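Local atomic coordinates of BvnE (Penicillium brevicompactum, PDB entry 6U9I), a protein that probably catalyses, as an isomerase (semipinacolase), the stereoselective semipinacol-type rearrangement in fungal brevianamide biosynthesis. Residues A[87-92]-A[96-101]; A[23-28]-A[118-123]; A[27-30]-A[36-39]. All coordinates share one frame; numbering follows the deposited sequence. Where two conformers were deposited one is given.

Interaction 1 of 3, residues A[87-92]-A[96-101]; sequences VPIVDE and KVVMHL
V97 faces P88 and V90 across an antiparallel beta hairpin, in which the short strand 89-91 turns back into the start of strand 96-107; the segment axes run 4.7 Å apart at 164°. From V97 outward, CB lies near I89 O, the carbonyl that the CA of V97 also approaches at 3.2 Å in a CA-H...O contact. CG1, placed anti to the backbone N (chi1 180°), goes on to P88 CB at 3.8 Å. CG2 points to the other neighbour and meets V90 CG2 at 4.2 Å. This non-hydrogen-bonded pair is flanked by two hydrogen-bonded ones. I89 and V98 bond in both directions, V98 N reaching I89 O at 2.8 Å. D91 and K96 do the same, with D91 N 2.9 Å from K96 O. Beyond the I89-V98 pair, one water links V87 O to H100 N and continues the ladder. I89, D91, K96 and V98 point to the other face, against the second subunit. The hairpin's inward N-H and C=O groups thus satisfy each other, while V90 N and the face carrying I89 and D91 serve the dimer: D91 OD2 accepts from V90 N and pairs with R15 NH1, both of the second subunit, which probably favours a charged carboxylate.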
ATOM      1  N   VAL A  87      -9.510   1.412  -7.618  1.00 15.23           N
ATOM      2  CA  VAL A  87     -10.808   1.362  -6.943  1.00 13.22           C
ATOM      3  C   VAL A  87     -10.607   0.806  -5.544  1.00 13.40           C
ATOM      4  O   VAL A  87      -9.583   0.166  -5.254  1.00 14.97           O
ATOM      5  CB  VAL A  87     -11.841   0.512  -7.727  1.00 17.67           C
ATOM      6  CG1 VAL A  87     -12.058   1.082  -9.136  1.00 14.23           C
ATOM      7  CG2 VAL A  87     -11.422  -0.957  -7.774  1.00 19.63           C
ATOM      8  N   PRO A  88     -11.564   1.022  -4.648  1.00 15.44           N
ATOM      9  CA  PRO A  88     -11.427   0.459  -3.298  1.00 11.67           C
ATOM     10  C   PRO A  88     -11.466  -1.063  -3.307  1.00 16.36           C
ATOM     11  O   PRO A  88     -12.263  -1.686  -4.011  1.00 18.15           O
ATOM     12  CB  PRO A  88     -12.626   1.047  -2.544  1.00 14.74           C
ATOM     13  CG  PRO A  88     -12.981   2.280  -3.304  1.00 17.24           C
ATOM     14  CD  PRO A  88     -12.713   1.939  -4.745  1.00 16.47           C
ATOM     15  N   ILE A  89     -10.608  -1.658  -2.487  1.00 12.83           N
ATOM     16  CA  ILE A  89     -10.523  -3.103  -2.314  1.00 13.30           C
ATOM     17  C   ILE A  89     -11.127  -3.393  -0.954  1.00 15.89           C
ATOM     18  O   ILE A  89     -10.673  -2.832   0.043  1.00 16.35           O
ATOM     19  CB  ILE A  89      -9.067  -3.585  -2.378  1.00 15.94           C
ATOM     20  CG1 ILE A  89      -8.425  -3.138  -3.691  1.00 16.58           C
ATOM     21  CG2 ILE A  89      -8.992  -5.092  -2.198  1.00 16.80           C
ATOM     22  CD1 ILE A  89      -6.927  -3.332  -3.705  1.00 19.69           C
ATOM     23  N   VAL A  90     -12.150  -4.247  -0.899  1.00 14.45           N
ATOM     24  CA  VAL A  90     -12.979  -4.375   0.302  1.00 16.63           C
ATOM     25  C   VAL A  90     -12.925  -5.805   0.823  1.00 18.89           C
ATOM     26  O   VAL A  90     -13.297  -6.744   0.105  1.00 18.34           O
ATOM     27  CB  VAL A  90     -14.435  -3.968   0.034  1.00 16.34           C
ATOM     28  CG1 VAL A  90     -15.250  -4.051   1.335  1.00 17.43           C
ATOM     29  CG2 VAL A  90     -14.489  -2.567  -0.537  1.00 17.80           C
ATOM     30  N   ASP A  91     -12.512  -5.967   2.095  1.00 17.18           N
ATOM     31  CA  ASP A  91     -12.605  -7.244   2.808  1.00 17.30           C
ATOM     32  C   ASP A  91     -13.747  -7.106   3.809  1.00 18.22           C
ATOM     33  O   ASP A  91     -13.557  -6.558   4.898  1.00 19.34           O
ATOM     34  CB  ASP A  91     -11.286  -7.595   3.497  1.00 16.85           C
ATOM     35  CG  ASP A  91     -11.294  -9.001   4.136  1.00 19.95           C
ATOM     36  OD1 ASP A  91     -12.383  -9.548   4.388  1.00 20.84           O
ATOM     37  OD2 ASP A  91     -10.202  -9.558   4.404  1.00 20.18           O
ATOM     38  N   GLU A  92     -14.934  -7.605   3.434  1.00 17.63           N
ATOM     39  CA  GLU A  92     -16.111  -7.488   4.296  1.00 21.05           C
ATOM     40  C   GLU A  92     -15.890  -8.161   5.642  1.00 17.93           C
ATOM     41  O   GLU A  92     -16.330  -7.654   6.678  1.00 22.91           O
ATOM     42  CB  GLU A  92     -17.326  -8.125   3.626  1.00 25.77           C
ATOM     43  CG  GLU A  92     -18.052  -7.258   2.654  1.00 29.31           C
ATOM     44  CD  GLU A  92     -19.316  -7.935   2.150  1.00 42.34           C
ATOM     45  OE1 GLU A  92     -19.364  -8.294   0.954  1.00 39.60           O
ATOM     46  OE2 GLU A  92     -20.253  -8.127   2.961  1.00 40.57           O
ATOM     47  N   LYS A  96     -12.285  -4.108   6.299  1.00 14.32           N
ATOM     48  CA  LYS A  96     -11.152  -3.327   5.824  1.00 12.71           C
ATOM     49  C   LYS A  96     -11.395  -2.859   4.395  1.00 15.28           C
ATOM     50  O   LYS A  96     -12.023  -3.563   3.597  1.00 15.54           O
ATOM     51  CB  LYS A  96      -9.862  -4.121   5.891  1.00 15.69           C
ATOM     52  CG  LYS A  96      -9.415  -4.365   7.331  1.00 15.64           C
ATOM     53  CD  LYS A  96      -8.095  -5.088   7.362  1.00 17.00           C
ATOM     54  CE  LYS A  96      -7.796  -5.622   8.756  1.00 19.39           C
ATOM     55  NZ  LYS A  96      -7.314  -4.555   9.705  1.00 21.69           N
ATOM     56  N   VAL A  97     -10.899  -1.656   4.094  1.00 11.46           N
ATOM     57  CA  VAL A  97     -10.909  -1.113   2.733  1.00 12.37           C
ATOM     58  C   VAL A  97      -9.509  -0.610   2.417  1.00 13.66           C
ATOM     59  O   VAL A  97      -8.960   0.205   3.167  1.00 14.48           O
ATOM     60  CB  VAL A  97     -11.926   0.032   2.565  1.00 14.03           C
ATOM     61  CG1 VAL A  97     -11.882   0.572   1.108  1.00 11.31           C
ATOM     62  CG2 VAL A  97     -13.329  -0.446   2.920  1.00 14.75           C
ATOM     63  N   VAL A  98      -8.941  -1.071   1.300  1.00 14.41           N
ATOM     64  CA  VAL A  98      -7.607  -0.656   0.866  1.00 11.85           C
ATOM     65  C   VAL A  98      -7.752   0.266  -0.338  1.00 12.61           C
ATOM     66  O   VAL A  98      -8.519  -0.037  -1.256  1.00 14.40           O
ATOM     67  CB  VAL A  98      -6.737  -1.874   0.519  1.00 14.35           C
ATOM     68  CG1 VAL A  98      -5.357  -1.429   0.028  1.00 16.15           C
ATOM     69  CG2 VAL A  98      -6.600  -2.776   1.751  1.00 12.14           C
ATOM     70  N   MET A  99      -7.017   1.381  -0.341  1.00 13.08           N
ATOM     71  CA  MET A  99      -7.098   2.335  -1.443  1.00 14.45           C
ATOM     72  C   MET A  99      -5.719   2.848  -1.817  1.00 15.89           C
ATOM     73  O   MET A  99      -4.932   3.254  -0.958  1.00 14.74           O
ATOM     74  CB  MET A  99      -8.005   3.519  -1.106  1.00 14.24           C
ATOM     75  CG  MET A  99      -9.472   3.103  -0.978  1.00 21.73           C
ATOM     76  SD  MET A  99     -10.579   4.490  -0.737  1.00 19.53           S
ATOM     77  CE  MET A  99     -10.049   5.076   0.866  1.00 19.46           C
ATOM     78  N   HIS A 100      -5.457   2.848  -3.118  1.00 13.55           N
ATOM     79  CA  HIS A 100      -4.254   3.428  -3.696  1.00 14.32           C
ATOM     80  C   HIS A 100      -4.584   4.874  -4.051  1.00 12.99           C
ATOM     81  O   HIS A 100      -5.443   5.118  -4.898  1.00 12.91           O
ATOM     82  CB  HIS A 100      -3.865   2.611  -4.926  1.00 14.58           C
ATOM     83  CG  HIS A 100      -2.510   2.918  -5.472  1.00 15.27           C
ATOM     84  ND1 HIS A 100      -2.111   2.484  -6.719  1.00 16.82           N
ATOM     85  CD2 HIS A 100      -1.461   3.602  -4.954  1.00 13.92           C
ATOM     86  CE1 HIS A 100      -0.872   2.890  -6.948  1.00 20.36           C
ATOM     87  NE2 HIS A 100      -0.454   3.571  -5.893  1.00 15.67           N
ATOM     88  N   LEU A 101      -3.925   5.830  -3.391  1.00 13.01           N
ATOM     89  CA  LEU A 101      -4.345   7.227  -3.407  1.00 14.13           C
ATOM     90  C   LEU A 101      -3.229   8.145  -3.879  1.00 15.54           C
ATOM     91  O   LEU A 101      -2.045   7.877  -3.667  1.00 16.28           O
ATOM     92  CB  LEU A 101      -4.780   7.706  -2.012  1.00 13.24           C
ATOM     93  CG  LEU A 101      -5.913   6.952  -1.315  1.00 12.42           C
ATOM     94  CD1 LEU A 101      -6.174   7.539   0.078  1.00 15.28           C
ATOM     95  CD2 LEU A 101      -7.196   6.947  -2.145  1.00 13.75           C
TER
HETATM   96  O   HOH W   1      -6.936   1.058  -4.763  1.00 15.63           O

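Interaction 2 of 3, residues A[23-28]-A[118-123]; sequences HRWLST and VVLTFN
V118 and L120 reach W25 from strand 110-122, where helix 14-31 lies across one face of the curved sheet, a helix-on-sheet layout consistent with the NTF2-like (SnoaL-like) alpha+beta fold. At the start of the segment, CG1 of V118 comes within 4.1 Å of W25 CH2, oblique to the ring; V118 was modelled in two conformers, so this touch is less certain. V119 points to the opposite face of the sheet, where it packs on I89 of the second subunit. Next, L120 supplies the main contact. Its CD2 sits over the centre of the six-membered ring, 4.0 Å from the centroid and 10° off the normal, a CH-pi interaction, while CD1 reaches W25 CE3 at 4.0 Å. The indole is carried out toward the strand because CG of W25 stands anti to the backbone N (chi1 -178°). L129 and E134 of strand 129-136 and L101 of strand 96-107 also touch W25, and the contact is buried and apolar, with no hydrogen bond between the segments. T121, like V119, points to the opposite face. At the strand's end, N123 OD1 accepts from T127 N and L128 N, and R24 NH1 of the helix donates to T127 O.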
ATOM      1  N   HIS A  23     -15.541   6.196   0.992  1.00 16.53           N
ATOM      2  CA  HIS A  23     -15.679   7.428   0.228  1.00 18.76           C
ATOM      3  C   HIS A  23     -15.997   8.608   1.129  1.00 17.58           C
ATOM      4  O   HIS A  23     -15.573   9.734   0.842  1.00 19.56           O
ATOM      5  CB  HIS A  23     -16.740   7.260  -0.860  1.00 20.80           C
ATOM      6  CG  HIS A  23     -16.233   6.528  -2.067  1.00 25.54           C
ATOM      7  ND1 HIS A  23     -15.213   7.018  -2.857  1.00 31.58           N
ATOM      8  CD2 HIS A  23     -16.586   5.337  -2.606  1.00 27.25           C
ATOM      9  CE1 HIS A  23     -14.965   6.160  -3.833  1.00 29.41           C
ATOM     10  NE2 HIS A  23     -15.783   5.132  -3.703  1.00 26.34           N
ATOM     11  N   ARG A  24     -16.716   8.379   2.232  1.00 17.70           N
ATOM     12  CA  ARG A  24     -16.931   9.467   3.177  1.00 18.16           C
ATOM     13  C   ARG A  24     -15.617   9.920   3.786  1.00 17.46           C
ATOM     14  O   ARG A  24     -15.397  11.122   3.988  1.00 17.50           O
ATOM     15  CB  ARG A  24     -17.917   9.049   4.269  1.00 17.37           C
ATOM     16  CG  ARG A  24     -18.212  10.169   5.272  1.00 22.47           C
ATOM     17  CD  ARG A  24     -19.179   9.692   6.336  1.00 24.29           C
ATOM     18  NE  ARG A  24     -18.629   8.535   7.039  1.00 24.11           N
ATOM     19  CZ  ARG A  24     -19.281   7.847   7.971  1.00 30.08           C
ATOM     20  NH1 ARG A  24     -18.700   6.804   8.549  1.00 23.42           N
ATOM     21  NH2 ARG A  24     -20.515   8.204   8.321  1.00 26.97           N
ATOM     22  N   TRP A  25     -14.728   8.965   4.096  1.00 17.67           N
ATOM     23  CA  TRP A  25     -13.418   9.331   4.621  1.00 16.54           C
ATOM     24  C   TRP A  25     -12.659  10.206   3.628  1.00 15.94           C
ATOM     25  O   TRP A  25     -12.053  11.211   4.012  1.00 18.08           O
ATOM     26  CB  TRP A  25     -12.626   8.066   4.965  1.00 16.98           C
ATOM     27  CG  TRP A  25     -11.279   8.345   5.547  1.00 18.47           C
ATOM     28  CD1 TRP A  25     -11.004   8.700   6.836  1.00 20.10           C
ATOM     29  CD2 TRP A  25     -10.014   8.290   4.863  1.00 18.54           C
ATOM     30  NE1 TRP A  25      -9.645   8.869   7.002  1.00 20.04           N
ATOM     31  CE2 TRP A  25      -9.018   8.624   5.806  1.00 16.82           C
ATOM     32  CE3 TRP A  25      -9.626   7.988   3.547  1.00 18.96           C
ATOM     33  CZ2 TRP A  25      -7.660   8.672   5.475  1.00 22.38           C
ATOM     34  CZ3 TRP A  25      -8.268   8.037   3.223  1.00 17.59           C
ATOM     35  CH2 TRP A  25      -7.309   8.373   4.184  1.00 23.75           C
ATOM     36  N   LEU A  26     -12.692   9.847   2.342  1.00 14.14           N
ATOM     37  CA  LEU A  26     -12.037  10.674   1.335  1.00 14.48           C
ATOM     38  C   LEU A  26     -12.667  12.062   1.266  1.00 16.89           C
ATOM     39  O   LEU A  26     -11.957  13.069   1.157  1.00 16.35           O
ATOM     40  CB  LEU A  26     -12.127  10.006  -0.038  1.00 17.99           C
ATOM     41  CG  LEU A  26     -11.187   8.849  -0.396  1.00 26.21           C
ATOM     42  CD1 LEU A  26     -11.408   8.483  -1.859  1.00 20.85           C
ATOM     43  CD2 LEU A  26      -9.718   9.198  -0.166  1.00 18.82           C
ATOM     44  N   SER A  27     -14.001  12.135   1.302  1.00 15.44           N
ATOM     45  CA  SER A  27     -14.649  13.428   1.102  1.00 17.82           C
ATOM     46  C   SER A  27     -14.401  14.351   2.285  1.00 18.76           C
ATOM     47  O   SER A  27     -14.210  15.559   2.102  1.00 19.38           O
ATOM     48  CB  SER A  27     -16.148  13.245   0.858  1.00 23.51           C
ATOM     49  OG  SER A  27     -16.802  12.922   2.067  1.00 30.72           O
ATOM     50  N   THR A  28     -14.367  13.801   3.508  1.00 16.25           N
ATOM     51  CA  THR A  28     -14.074  14.656   4.654  1.00 17.37           C
ATOM     52  C   THR A  28     -12.607  15.061   4.673  1.00 19.52           C
ATOM     53  O   THR A  28     -12.273  16.156   5.140  1.00 18.72           O
ATOM     54  CB  THR A  28     -14.485  13.979   5.971  1.00 17.63           C
ATOM     55  OG1 THR A  28     -13.813  12.724   6.126  1.00 17.29           O
ATOM     56  CG2 THR A  28     -15.992  13.733   5.999  1.00 21.25           C
ATOM     57  N   VAL A 118      -3.349   3.027   1.482  1.00 13.01           N
ATOM     58  CA  VAL A 118      -4.021   3.210   2.764  0.66 12.84           C
ATOM     59  C   VAL A 118      -4.856   1.973   3.071  1.00 14.59           C
ATOM     60  O   VAL A 118      -5.499   1.408   2.179  1.00 15.17           O
ATOM     61  CB  VAL A 118      -4.883   4.491   2.729  0.66 15.39           C
ATOM     62  CG1 VAL A 118      -5.890   4.526   3.863  0.66 19.03           C
ATOM     63  CG2 VAL A 118      -3.975   5.723   2.758  0.66 12.57           C
ATOM     64  N   VAL A 119      -4.835   1.541   4.335  1.00 13.67           N
ATOM     65  CA  VAL A 119      -5.685   0.455   4.814  1.00 11.97           C
ATOM     66  C   VAL A 119      -6.579   1.035   5.902  1.00 14.48           C
ATOM     67  O   VAL A 119      -6.094   1.388   6.986  1.00 17.00           O
ATOM     68  CB  VAL A 119      -4.880  -0.731   5.357  1.00 15.57           C
ATOM     69  CG1 VAL A 119      -5.838  -1.845   5.814  1.00 14.12           C
ATOM     70  CG2 VAL A 119      -3.874  -1.235   4.314  1.00 15.10           C
ATOM     71  N   LEU A 120      -7.869   1.180   5.598  1.00 12.21           N
ATOM     72  CA  LEU A 120      -8.872   1.595   6.570  1.00 13.88           C
ATOM     73  C   LEU A 120      -9.481   0.354   7.211  1.00 14.53           C
ATOM     74  O   LEU A 120      -9.848  -0.592   6.509  1.00 15.52           O
ATOM     75  CB  LEU A 120      -9.974   2.419   5.900  1.00 15.22           C
ATOM     76  CG  LEU A 120      -9.562   3.627   5.050  1.00 15.66           C
ATOM     77  CD1 LEU A 120     -10.788   4.283   4.418  1.00 16.86           C
ATOM     78  CD2 LEU A 120      -8.850   4.628   5.911  1.00 19.27           C
ATOM     79  N   THR A 121      -9.590   0.350   8.536  1.00 14.39           N
ATOM     80  CA  THR A 121     -10.383  -0.658   9.235  1.00 10.78           C
ATOM     81  C   THR A 121     -11.551   0.047   9.909  1.00 13.03           C
ATOM     82  O   THR A 121     -11.360   1.076  10.566  1.00 14.29           O
ATOM     83  CB  THR A 121      -9.565  -1.411  10.293  1.00 13.86           C
ATOM     84  OG1 THR A 121      -8.364  -1.918   9.697  1.00 15.72           O
ATOM     85  CG2 THR A 121     -10.381  -2.585  10.841  1.00 13.90           C
ATOM     86  N   PHE A 122     -12.751  -0.501   9.749  1.00 14.03           N
ATOM     87  CA  PHE A 122     -13.937   0.076  10.361  1.00 13.64           C
ATOM     88  C   PHE A 122     -14.401  -0.798  11.520  1.00 16.93           C
ATOM     89  O   PHE A 122     -13.960  -1.939  11.690  1.00 16.01           O
ATOM     90  CB  PHE A 122     -15.043   0.260   9.321  1.00 14.61           C
ATOM     91  CG  PHE A 122     -14.699   1.286   8.274  1.00 14.15           C
ATOM     92  CD1 PHE A 122     -14.987   2.624   8.486  1.00 20.20           C
ATOM     93  CD2 PHE A 122     -14.055   0.916   7.109  1.00 16.66           C
ATOM     94  CE1 PHE A 122     -14.656   3.584   7.543  1.00 15.56           C
ATOM     95  CE2 PHE A 122     -13.722   1.868   6.151  1.00 17.15           C
ATOM     96  CZ  PHE A 122     -14.022   3.194   6.370  1.00 17.82           C
ATOM     97  N   ASN A 123     -15.286  -0.232  12.338  1.00 15.76           N
ATOM     98  CA  ASN A 123     -15.931  -1.011  13.383  1.00 14.08           C
ATOM     99  C   ASN A 123     -16.847  -2.063  12.747  1.00 18.51           C
ATOM    100  O   ASN A 123     -17.038  -2.115  11.526  1.00 18.56           O
ATOM    101  CB  ASN A 123     -16.686  -0.084  14.348  1.00 16.25           C
ATOM    102  CG  ASN A 123     -17.843   0.667  13.679  1.00 24.75           C
ATOM    103  OD1 ASN A 123     -18.030   0.596  12.467  1.00 20.67           O
ATOM    104  ND2 ASN A 123     -18.619   1.405  14.483  1.00 21.49           N
TER

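Interaction 3 of 3, residues A[27-30]-A[36-39]; sequences STMN and AMVS
The carbonyl group of A36 is the flat element that T28 meets, and its two faces are used differently. It lies at a reversal between two helices: helix 14-31 nears its C-terminal end, and the short, weakly bonded helix 34-37 folds back beside its last turns, closing with the turn in which A36 O accepts from S39. On one face T28 CB approaches A36 O at 3.3 Å, with the T28 hydroxyl on the same side. From the opposite face come S39 N, at 3.2 Å from A36 O, and S39 OG, whose hydrogen bond to A36 O is the shorter at 2.7 Å. The hydroxyl of S39 lies between the backbone N and the carbonyl carbon (chi1 62°), which swings it back to A36 O, 25° out of the carbonyl plane. A36 returns the contact, its methyl CB lying 3.5 Å from T28 O.

Deeper in, two methionines cross at about a right angle. M29 is bent at chi2 (-64°) and again at chi3, which curls its sulfur back to the second segment, so that M29 SD lies 4.0 Å from M37 CB. The methyl ends meet as well, M29 CE to M37 CE at 3.9 Å. L80 of strand 78-82 adjoins M29, and F68 and T72 of helix 61-74 adjoin M37, so this pair ties the reversal to both the sheet and helix 61-74.

The outer side is polar. T28 OG1 turns back on its own helix, toward R24 O and W25 O. It also binds two waters, one of which bonds only weakly to A36 O. The other lies 2.9 Å from T28 OG1 and donates to S39 O at 3.0 Å.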
ATOM      1  N   SER A  27     -14.001  12.135   1.302  1.00 15.44           N
ATOM      2  CA  SER A  27     -14.649  13.428   1.102  1.00 17.82           C
ATOM      3  C   SER A  27     -14.401  14.351   2.285  1.00 18.76           C
ATOM      4  O   SER A  27     -14.210  15.559   2.102  1.00 19.38           O
ATOM      5  CB  SER A  27     -16.148  13.245   0.858  1.00 23.51           C
ATOM      6  OG  SER A  27     -16.802  12.922   2.067  1.00 30.72           O
ATOM      7  N   THR A  28     -14.367  13.801   3.508  1.00 16.25           N
ATOM      8  CA  THR A  28     -14.074  14.656   4.654  1.00 17.37           C
ATOM      9  C   THR A  28     -12.607  15.061   4.673  1.00 19.52           C
ATOM     10  O   THR A  28     -12.273  16.156   5.140  1.00 18.72           O
ATOM     11  CB  THR A  28     -14.485  13.979   5.971  1.00 17.63           C
ATOM     12  OG1 THR A  28     -13.813  12.724   6.126  1.00 17.29           O
ATOM     13  CG2 THR A  28     -15.992  13.733   5.999  1.00 21.25           C
ATOM     14  N   MET A  29     -11.713  14.215   4.156  1.00 18.44           N
ATOM     15  CA  MET A  29     -10.333  14.659   4.008  1.00 18.31           C
ATOM     16  C   MET A  29     -10.258  15.856   3.068  1.00 17.26           C
ATOM     17  O   MET A  29      -9.562  16.838   3.352  1.00 17.71           O
ATOM     18  CB  MET A  29      -9.449  13.517   3.499  1.00 19.86           C
ATOM     19  CG  MET A  29      -9.091  12.481   4.582  1.00 18.30           C
ATOM     20  SD  MET A  29      -8.083  13.160   5.912  1.00 20.71           S
ATOM     21  CE  MET A  29      -6.458  13.147   5.163  1.00 26.53           C
ATOM     22  N   ASN A  30     -10.992  15.803   1.956  1.00 15.48           N
ATOM     23  CA  ASN A  30     -10.980  16.911   1.010  1.00 17.51           C
ATOM     24  C   ASN A  30     -11.681  18.155   1.546  1.00 18.62           C
ATOM     25  O   ASN A  30     -11.430  19.256   1.042  1.00 17.92           O
ATOM     26  CB  ASN A  30     -11.603  16.457  -0.306  1.00 16.30           C
ATOM     27  CG  ASN A  30     -10.643  15.592  -1.104  1.00 23.85           C
ATOM     28  OD1 ASN A  30      -9.468  15.936  -1.237  1.00 28.43           O
ATOM     29  ND2 ASN A  30     -11.109  14.442  -1.563  1.00 22.35           N
ATOM     30  N   ALA A  36     -13.095  18.048  10.128  1.00 17.44           N
ATOM     31  CA  ALA A  36     -13.562  17.076   9.144  1.00 17.10           C
ATOM     32  C   ALA A  36     -12.573  15.929   8.996  1.00 16.52           C
ATOM     33  O   ALA A  36     -12.968  14.777   8.780  1.00 16.34           O
ATOM     34  CB  ALA A  36     -13.789  17.760   7.797  1.00 18.16           C
ATOM     35  N   MET A  37     -11.285  16.228   9.101  1.00 16.86           N
ATOM     36  CA  MET A  37     -10.244  15.238   8.856  1.00 15.66           C
ATOM     37  C   MET A  37     -10.074  14.233   9.987  1.00 20.74           C
ATOM     38  O   MET A  37      -9.333  13.261   9.807  1.00 21.65           O
ATOM     39  CB  MET A  37      -8.922  15.953   8.585  1.00 16.09           C
ATOM     40  CG  MET A  37      -9.009  16.810   7.316  1.00 18.36           C
ATOM     41  SD  MET A  37      -7.662  17.971   7.107  1.00 22.37           S
ATOM     42  CE  MET A  37      -6.490  16.944   6.231  1.00 25.65           C
ATOM     43  N   VAL A  38     -10.715  14.439  11.134  1.00 17.46           N
ATOM     44  CA  VAL A  38     -10.745  13.433  12.189  1.00 16.18           C
ATOM     45  C   VAL A  38     -12.173  12.969  12.480  1.00 17.56           C
ATOM     46  O   VAL A  38     -12.427  12.361  13.510  1.00 18.10           O
ATOM     47  CB  VAL A  38     -10.048  13.942  13.467  1.00 19.30           C
ATOM     48  CG1 VAL A  38      -8.613  14.381  13.155  1.00 20.45           C
ATOM     49  CG2 VAL A  38     -10.848  15.075  14.122  1.00 18.61           C
ATOM     50  N   SER A  39     -13.112  13.220  11.570  1.00 17.01           N
ATOM     51  CA  SER A  39     -14.500  12.885  11.845  1.00 17.88           C
ATOM     52  C   SER A  39     -14.773  11.408  11.577  1.00 16.91           C
ATOM     53  O   SER A  39     -14.043  10.740  10.838  1.00 17.78           O
ATOM     54  CB  SER A  39     -15.445  13.746  10.998  1.00 19.36           C
ATOM     55  OG  SER A  39     -15.237  13.505   9.619  1.00 20.30           O
TER
HETATM   56  O   HOH W   2     -11.507  12.229   7.152  1.00 24.78           O
HETATM   57  O   HOH W   3     -14.582  10.644   7.923  1.00 27.40           O

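Overall arrangement
Helix 14-31 connects interactions 2 and 3, whose centres are about 9 Å apart and which share S27 and T28: W25 faces the sheet, while T28 and M29 meet the segment that folds back after the helix. Interactions 1 and 2 are also about 9 Å apart between centres and join through adjacent strands, where L120 N bonds to V97 O at 2.8 Å and K96 NZ to T121 OG1 at 2.8 Å. Interaction 1 is nested within the chain loop that interaction 2 closes. Interactions 1 and 3 do not touch, with nearest atoms about 7 Å apart and centres about 17 Å. A glycerol, probably from crystallisation, lies about 5 Å from the K96 side chain.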